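PDB 5M41: nigritoxine from Vibrio nigripulchritudo, which is a bacterial toxin active against crustaceans and insects. Local coordinates for residues Ile283-Ala297 / Gly339-Leu352. Sequence-based numbering, arbitrary orientation.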
loop_
_atom_site.group_PDB
_atom_site.type_symbol
_atom_site.label_atom_id
_atom_site.label_comp_id
_atom_site.label_asym_id
_atom_site.label_seq_id
_atom_site.Cartn_x
_atom_site.Cartn_y
_atom_site.Cartn_z
ATOM N N ILE A 283 -0.051 -16.734 2.991
ATOM C CA ILE A 283 0.123 -16.235 4.350
ATOM C C ILE A 283 -1.251 -15.858 4.920
ATOM O O ILE A 283 -1.544 -16.161 6.082
ATOM C CB ILE A 283 1.128 -15.041 4.430
ATOM C CG1 ILE A 283 2.531 -15.424 3.912
ATOM C CG2 ILE A 283 1.217 -14.490 5.845
ATOM C CD1 ILE A 283 3.176 -16.625 4.586
ATOM N N GLY A 284 -2.091 -15.222 4.098
ATOM C CA GLY A 284 -3.430 -14.789 4.524
ATOM C C GLY A 284 -3.378 -13.946 5.791
ATOM O O GLY A 284 -4.006 -14.272 6.817
ATOM N N ALA A 285 -2.618 -12.859 5.728
ATOM C CA ALA A 285 -2.367 -12.044 6.931
ATOM C C ALA A 285 -3.594 -11.242 7.399
ATOM O O ALA A 285 -3.789 -11.041 8.614
ATOM C CB ALA A 285 -1.152 -11.131 6.715
ATOM N N TRP A 286 -4.431 -10.830 6.442
ATOM C CA TRP A 286 -5.483 -9.836 6.682
ATOM C C TRP A 286 -6.885 -10.313 6.392
ATOM O O TRP A 286 -7.114 -11.016 5.412
ATOM C CB TRP A 286 -5.168 -8.579 5.876
ATOM C CG TRP A 286 -3.829 -7.989 6.282
ATOM C CD1 TRP A 286 -2.645 -7.974 5.557
ATOM C CD2 TRP A 286 -3.487 -7.369 7.578
ATOM N NE1 TRP A 286 -1.644 -7.357 6.260
ATOM C CE2 TRP A 286 -2.082 -6.976 7.484
ATOM C CE3 TRP A 286 -4.197 -7.072 8.739
ATOM C CZ2 TRP A 286 -1.427 -6.341 8.533
ATOM C CZ3 TRP A 286 -3.533 -6.427 9.787
ATOM C CH2 TRP A 286 -2.179 -6.068 9.688
ATOM N N ILE A 287 -7.826 -9.929 7.259
ATOM C CA ILE A 287 -9.237 -10.259 7.104
ATOM C C ILE A 287 -9.972 -8.968 6.769
ATOM O O ILE A 287 -9.935 -8.015 7.542
ATOM C CB ILE A 287 -9.860 -10.800 8.422
ATOM C CG1 ILE A 287 -9.166 -12.077 8.880
ATOM C CG2 ILE A 287 -11.381 -11.009 8.281
ATOM C CD1 ILE A 287 -9.306 -12.320 10.377
ATOM N N ASP A 288 -10.661 -8.954 5.637
ATOM C CA ASP A 288 -11.496 -7.821 5.244
ATOM C C ASP A 288 -12.492 -7.421 6.321
ATOM O O ASP A 288 -13.043 -8.275 7.019
ATOM C CB ASP A 288 -12.262 -8.158 3.962
ATOM C CG ASP A 288 -11.594 -7.589 2.719
ATOM O OD1 ASP A 288 -12.348 -7.154 1.831
ATOM O OD2 ASP A 288 -10.336 -7.561 2.627
ATOM N N SER A 289 -12.709 -6.117 6.460
ATOM C CA SER A 289 -13.847 -5.626 7.210
ATOM C C SER A 289 -15.155 -5.901 6.428
ATOM O O SER A 289 -16.214 -6.149 7.015
ATOM C CB SER A 289 -13.707 -4.132 7.473
ATOM O OG SER A 289 -14.917 -3.646 8.019
ATOM N N GLY A 290 -15.061 -5.865 5.098
ATOM C CA GLY A 290 -16.226 -5.899 4.240
ATOM C C GLY A 290 -16.799 -4.525 3.907
ATOM O O GLY A 290 -17.746 -4.444 3.126
ATOM N N THR A 291 -16.245 -3.454 4.495
ATOM C CA THR A 291 -16.707 -2.072 4.217
ATOM C C THR A 291 -15.557 -1.160 3.738
ATOM O O THR A 291 -14.412 -1.406 4.090
ATOM C CB THR A 291 -17.440 -1.474 5.435
ATOM O OG1 THR A 291 -17.771 -0.102 5.181
ATOM C CG2 THR A 291 -16.610 -1.579 6.679
ATOM N N GLN A 292 -15.841 -0.147 2.914
ATOM C CA GLN A 292 -14.774 0.630 2.257
ATOM C C GLN A 292 -15.172 2.078 2.009
ATOM O O GLN A 292 -16.352 2.367 1.917
ATOM C CB GLN A 292 -14.361 -0.030 0.939
ATOM C CG GLN A 292 -15.321 0.176 -0.244
ATOM C CD GLN A 292 -15.037 -0.829 -1.352
ATOM O OE1 GLN A 292 -14.512 -1.912 -1.094
ATOM N NE2 GLN A 292 -15.352 -0.470 -2.577
ATOM N N LEU A 293 -14.194 2.978 1.891
ATOM C CA LEU A 293 -14.484 4.375 1.526
ATOM C C LEU A 293 -13.739 4.781 0.262
ATOM O O LEU A 293 -12.511 4.894 0.268
ATOM C CB LEU A 293 -14.159 5.341 2.673
ATOM C CG LEU A 293 -14.338 6.860 2.519
ATOM C CD1 LEU A 293 -15.777 7.255 2.174
ATOM C CD2 LEU A 293 -13.909 7.543 3.812
ATOM N N LEU A 294 -14.488 5.003 -0.815
ATOM C CA LEU A 294 -13.905 5.365 -2.101
ATOM C C LEU A 294 -13.857 6.876 -2.188
ATOM O O LEU A 294 -14.859 7.533 -1.942
ATOM C CB LEU A 294 -14.749 4.806 -3.263
ATOM C CG LEU A 294 -14.119 5.027 -4.650
ATOM C CD1 LEU A 294 -12.700 4.461 -4.741
ATOM C CD2 LEU A 294 -14.997 4.485 -5.765
ATOM N N MET A 295 -12.702 7.434 -2.538
ATOM C CA MET A 295 -12.554 8.885 -2.598
ATOM C C MET A 295 -11.768 9.292 -3.834
ATOM O O MET A 295 -11.095 8.462 -4.455
ATOM C CB MET A 295 -11.808 9.388 -1.364
ATOM C CG MET A 295 -12.505 9.105 -0.046
ATOM S SD MET A 295 -11.415 9.368 1.367
ATOM C CE MET A 295 -10.405 7.893 1.382
ATOM N N SER A 296 -11.827 10.577 -4.162
ATOM C CA SER A 296 -11.049 11.126 -5.258
ATOM C C SER A 296 -9.670 11.517 -4.745
ATOM O O SER A 296 -9.552 12.094 -3.674
ATOM C CB SER A 296 -11.754 12.357 -5.836
ATOM O OG SER A 296 -10.958 12.959 -6.844
ATOM N N ALA A 297 -8.628 11.192 -5.502
ATOM C CA ALA A 297 -7.274 11.606 -5.140
ATOM C C ALA A 297 -6.854 12.886 -5.879
ATOM O O ALA A 297 -5.718 13.322 -5.761
ATOM C CB ALA A 297 -6.273 10.477 -5.389
ATOM N N GLY A 339 -7.605 7.813 -10.905
ATOM C CA GLY A 339 -7.241 8.841 -9.938
ATOM C C GLY A 339 -8.039 8.807 -8.650
ATOM O O GLY A 339 -8.240 9.843 -8.024
ATOM N N LYS A 340 -8.490 7.620 -8.255
ATOM C CA LYS A 340 -9.189 7.454 -6.985
ATOM C C LYS A 340 -8.311 6.733 -5.960
ATOM O O LYS A 340 -7.253 6.182 -6.319
ATOM C CB LYS A 340 -10.503 6.703 -7.184
ATOM C CG LYS A 340 -11.567 7.510 -7.926
ATOM C CD LYS A 340 -12.701 6.616 -8.410
ATOM C CE LYS A 340 -13.708 7.389 -9.270
ATOM N NZ LYS A 340 -14.367 8.497 -8.512
ATOM N N ILE A 341 -8.743 6.769 -4.698
ATOM C CA ILE A 341 -8.113 6.026 -3.600
ATOM C C ILE A 341 -9.217 5.406 -2.760
ATOM O O ILE A 341 -10.196 6.062 -2.446
ATOM C CB ILE A 341 -7.255 6.923 -2.673
ATOM C CG1 ILE A 341 -5.964 7.310 -3.370
ATOM C CG2 ILE A 341 -6.848 6.159 -1.408
ATOM C CD1 ILE A 341 -5.047 8.175 -2.521
ATOM N N VAL A 342 -9.064 4.131 -2.417
ATOM C CA VAL A 342 -9.980 3.497 -1.482
ATOM C C VAL A 342 -9.289 3.351 -0.117
ATOM O O VAL A 342 -8.116 2.961 -0.048
ATOM C CB VAL A 342 -10.532 2.152 -2.029
ATOM C CG1 VAL A 342 -9.438 1.103 -2.163
ATOM C CG2 VAL A 342 -11.689 1.636 -1.178
ATOM N N ALA A 343 -9.996 3.719 0.951
ATOM C CA ALA A 343 -9.566 3.376 2.305
ATOM C C ALA A 343 -10.365 2.160 2.728
ATOM O O ALA A 343 -11.580 2.092 2.486
ATOM C CB ALA A 343 -9.815 4.519 3.272
ATOM N N LYS A 344 -9.677 1.204 3.341
ATOM C CA LYS A 344 -10.288 -0.024 3.790
ATOM C C LYS A 344 -9.482 -0.576 4.953
ATOM O O LYS A 344 -8.253 -0.633 4.870
ATOM C CB LYS A 344 -10.297 -1.041 2.638
ATOM C CG LYS A 344 -11.172 -2.258 2.871
ATOM C CD LYS A 344 -11.605 -2.917 1.552
ATOM C CE LYS A 344 -12.641 -4.031 1.791
ATOM N NZ LYS A 344 -13.573 -4.172 0.610
ATOM N N LEU A 345 -10.177 -1.001 6.011
ATOM C CA LEU A 345 -9.558 -1.568 7.208
ATOM C C LEU A 345 -9.593 -3.074 7.107
ATOM O O LEU A 345 -10.573 -3.637 6.587
ATOM C CB LEU A 345 -10.349 -1.195 8.467
ATOM C CG LEU A 345 -10.463 0.292 8.753
ATOM C CD1 LEU A 345 -11.470 0.517 9.869
ATOM C CD2 LEU A 345 -9.096 0.869 9.115
ATOM N N SER A 346 -8.529 -3.714 7.603
ATOM C CA SER A 346 -8.489 -5.151 7.753
ATOM C C SER A 346 -8.036 -5.424 9.167
ATOM O O SER A 346 -7.228 -4.686 9.717
ATOM C CB SER A 346 -7.489 -5.795 6.797
ATOM O OG SER A 346 -7.835 -5.625 5.432
ATOM N N LYS A 347 -8.557 -6.491 9.747
ATOM C CA LYS A 347 -8.110 -6.963 11.030
ATOM C C LYS A 347 -7.112 -8.077 10.739
ATOM O O LYS A 347 -7.228 -8.769 9.728
ATOM C CB LYS A 347 -9.302 -7.502 11.822
ATOM C CG LYS A 347 -9.090 -7.484 13.328
ATOM C CD LYS A 347 -10.167 -8.260 14.084
ATOM C CE LYS A 347 -11.573 -7.738 13.801
ATOM N NZ LYS A 347 -12.582 -8.436 14.650
ATOM N N VAL A 348 -6.125 -8.235 11.613
ATOM C CA VAL A 348 -5.096 -9.238 11.420
ATOM C C VAL A 348 -5.699 -10.612 11.644
ATOM O O VAL A 348 -6.556 -10.778 12.516
ATOM C CB VAL A 348 -3.836 -8.976 12.320
ATOM C CG1 VAL A 348 -4.121 -9.221 13.799
ATOM C CG2 VAL A 348 -2.662 -9.808 11.849
ATOM N N SER A 349 -5.312 -11.583 10.824
ATOM C CA SER A 349 -5.737 -12.928 11.092
ATOM C C SER A 349 -5.013 -13.464 12.326
ATOM O O SER A 349 -3.794 -13.461 12.374
ATOM C CB SER A 349 -5.483 -13.842 9.908
ATOM O OG SER A 349 -5.703 -15.168 10.353
ATOM N N LYS A 350 -5.775 -13.911 13.318
ATOM C CA LYS A 350 -5.220 -14.602 14.489
ATOM C C LYS A 350 -4.439 -15.873 14.118
ATOM O O LYS A 350 -3.529 -16.280 14.844
ATOM C CB LYS A 350 -6.323 -14.865 15.528
ATOM C CG LYS A 350 -6.519 -13.679 16.476
ATOM C CD LYS A 350 -7.926 -13.089 16.433
ATOM C CE LYS A 350 -7.914 -11.640 16.921
ATOM N NZ LYS A 350 -9.193 -10.907 16.675
ATOM N N ASN A 351 -4.776 -16.459 12.968
ATOM C CA ASN A 351 -3.990 -17.522 12.348
ATOM C C ASN A 351 -2.547 -17.163 11.922
ATOM O O ASN A 351 -1.709 -18.052 11.728
ATOM C CB ASN A 351 -4.740 -18.039 11.132
ATOM C CG ASN A 351 -4.610 -19.532 10.966
ATOM O OD1 ASN A 351 -4.604 -20.274 11.949
ATOM N ND2 ASN A 351 -4.518 -19.986 9.718
ATOM N N LEU A 352 -2.254 -15.869 11.780
ATOM C CA LEU A 352 -0.953 -15.407 11.277
ATOM C C LEU A 352 0.223 -15.741 12.198
ATOM O O LEU A 352 1.288 -16.117 11.728
ATOM C CB LEU A 352 -0.988 -13.892 11.029
ATOM C CG LEU A 352 0.269 -13.212 10.490
ATOM C CD1 LEU A 352 0.557 -13.703 9.087
ATOM C CD2 LEU A 352 0.133 -11.692 10.486
HETATM O O HOH W 1 -8.046 -7.577 3.903
HETATM O O HOH W 2 -13.039 -0.884 6.105
#
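Strands 286-288 and 293-296 pair antiparallel with the same long strand, 340-348, in two ladders whose register shifts by two residues across the loop between D288 and L293. I287 and K347 exchange both backbone hydrogen bonds, as do L293 with A343 and M295 with I341; S349 N to A285 O (2.7 Å) and A297 N to G339 O (2.9 Å) extend the pairing. At the break, S289 N keeps a long bond to L345 O (3.3 Å), while a water links L345 N to T291 O in place of a direct bond. K344, its CG anti to the backbone N (chi1 -167°) and its chain extended, spans the two ladders: NZ donates in the carbonyl plane of Q292 OE1 (3.0 Å) and forms a salt bridge with D288 OD1 (3.4 Å). D288 OD2 takes a salt bridge from R449 and a water shared with S346 OG, so both carboxylate oxygens have partners. W286 lays its six-membered ring against V348, CZ3 3.6 Å from CB, with V348 CG2 over one face and K347 O at the edge; NE1 bonds P439 O. M295 bends at chi3 (-78°) to bring CE 3.9 Å from A343 CB. In this antiparallel sheet, two short strands in succession line one edge of 340-348 and strand 328-336 the other; helix 444-457 packs against Q292, L294, K340 and K344, helix 302-319 against A343 and L345.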